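Long-range contact in TRAP dicarboxylate transporter, DctP subunit (PDB 4P47), which probably captures a small organic acid in the periplasm and delivers it to the membrane subunits of a TRAP transporter: residues A35-K40 against L67-L73. Coordinates in Å, arbitrary orientation, origin at the centre of the assembly. Numbering follows the deposited sequence.
Sequences AAANSK and LFPGGVL
Leu67 and Phe68 lie on strand 63-68, which runs parallel to strand 30-35. Leu67 O accepts a hydrogen bond from a water oxygen (3.2 Å), which itself accepts one from Lys40 NZ (2.5 Å); the long lysine side chain brings NZ beside the proline ring, 3.8 Å from Pro69 CG. Phe68, paired in parallel with Ala35 (CA-CA 4.4 Å), accepts a hydrogen bond at O from Ala36 N (3.1 Å); Ala35 CB, buried against Thr79 and Val88, lies 4.2 Å from Phe68 CB on the same face of the sheet. These are neighbouring parallel strands in the alpha/beta fold of a TRAP solute-binding protein, where chains leave the sheet for helices 43-58 and 76-85. Pro69, lacking an amide hydrogen, opens a type I' turn to Val72 and sets CB 3.3 Å from Asn38 O. Gly70 (phi/psi 80/10) and Gly71 (70/20) supply the positive phi angles that glycine readily adopts; Gly70 N donates to Asn38 O (2.8 Å), Gly71 N to Ala36 O (3.0 Å). Leu73, an m,t rotamer pointing toward 35-40, sets CD1 4.1 Å from Ala35 CB.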
# COMPACT_ATOMS: atom_id res chain seq x y z
N ALA A 35 -3.73 -14.36 8.42
CA ALA A 35 -2.40 -13.93 8.82
C ALA A 35 -2.06 -12.55 8.27
O ALA A 35 -2.49 -12.17 7.19
CB ALA A 35 -1.39 -14.92 8.31
N ALA A 36 -1.27 -11.77 9.01
CA ALA A 36 -0.72 -10.53 8.49
C ALA A 36 0.53 -10.16 9.25
O ALA A 36 0.84 -10.74 10.28
CB ALA A 36 -1.74 -9.40 8.60
N ALA A 37 1.22 -9.14 8.74
CA ALA A 37 2.49 -8.68 9.30
C ALA A 37 2.39 -7.82 10.54
O ALA A 37 3.24 -7.92 11.41
CB ALA A 37 3.24 -7.93 8.24
N ASN A 38 1.39 -6.94 10.63
CA ASN A 38 1.37 -5.94 11.69
C ASN A 38 0.67 -6.43 12.95
O ASN A 38 0.11 -7.51 12.97
CB ASN A 38 0.74 -4.66 11.15
CG ASN A 38 1.55 -4.06 10.04
OD1 ASN A 38 1.12 -4.01 8.87
ND2 ASN A 38 2.76 -3.63 10.38
N SER A 39 0.73 -5.63 14.02
CA SER A 39 0.23 -6.05 15.33
C SER A 39 -1.04 -5.30 15.75
O SER A 39 -1.40 -4.30 15.14
CB SER A 39 1.31 -5.85 16.39
OG SER A 39 2.45 -6.65 16.11
N LYS A 40 -1.71 -5.82 16.77
CA LYS A 40 -2.87 -5.16 17.37
C LYS A 40 -2.57 -3.70 17.58
O LYS A 40 -1.49 -3.33 18.06
CB LYS A 40 -3.22 -5.79 18.73
CG LYS A 40 -4.32 -6.84 18.70
CD LYS A 40 -3.93 -8.08 17.92
CE LYS A 40 -4.30 -9.36 18.65
NZ LYS A 40 -4.97 -10.34 17.74
N LEU A 67 -7.06 -14.87 14.04
CA LEU A 67 -6.04 -13.93 13.56
C LEU A 67 -4.63 -14.36 13.93
O LEU A 67 -4.38 -14.81 15.06
CB LEU A 67 -6.32 -12.52 14.10
CG LEU A 67 -7.70 -11.95 13.83
CD1 LEU A 67 -7.69 -10.47 14.20
CD2 LEU A 67 -8.15 -12.14 12.38
N PHE A 68 -3.71 -14.20 12.99
CA PHE A 68 -2.29 -14.48 13.22
C PHE A 68 -1.53 -13.24 12.81
O PHE A 68 -0.89 -13.20 11.75
CB PHE A 68 -1.80 -15.68 12.42
CG PHE A 68 -2.32 -17.00 12.90
CD1 PHE A 68 -3.62 -17.39 12.62
CD2 PHE A 68 -1.51 -17.88 13.63
CE1 PHE A 68 -4.11 -18.63 13.04
CE2 PHE A 68 -2.00 -19.09 14.05
CZ PHE A 68 -3.29 -19.47 13.78
N PRO A 69 -1.60 -12.20 13.65
CA PRO A 69 -0.90 -10.95 13.38
C PRO A 69 0.59 -11.03 13.71
O PRO A 69 1.05 -12.04 14.22
CB PRO A 69 -1.62 -9.97 14.31
CG PRO A 69 -1.96 -10.78 15.48
CD PRO A 69 -2.33 -12.15 14.93
N GLY A 70 1.33 -9.98 13.38
CA GLY A 70 2.72 -9.83 13.81
C GLY A 70 3.71 -10.62 12.99
O GLY A 70 4.87 -10.75 13.37
N GLY A 71 3.28 -11.18 11.88
CA GLY A 71 4.16 -11.93 11.00
C GLY A 71 4.61 -13.25 11.61
O GLY A 71 5.60 -13.83 11.18
N VAL A 72 3.87 -13.74 12.60
CA VAL A 72 4.31 -14.95 13.31
C VAL A 72 4.33 -16.19 12.44
O VAL A 72 5.05 -17.14 12.76
CB VAL A 72 3.44 -15.21 14.56
CG1 VAL A 72 3.62 -14.08 15.56
CG2 VAL A 72 1.97 -15.40 14.17
N LEU A 73 3.54 -16.21 11.37
CA LEU A 73 3.50 -17.35 10.47
C LEU A 73 4.50 -17.22 9.34
O LEU A 73 4.70 -18.17 8.59
CB LEU A 73 2.11 -17.58 9.88
CG LEU A 73 1.02 -17.96 10.88
CD1 LEU A 73 -0.21 -18.43 10.16
CD2 LEU A 73 1.50 -19.04 11.86
O HOH W 1 -4.63 -12.77 17.45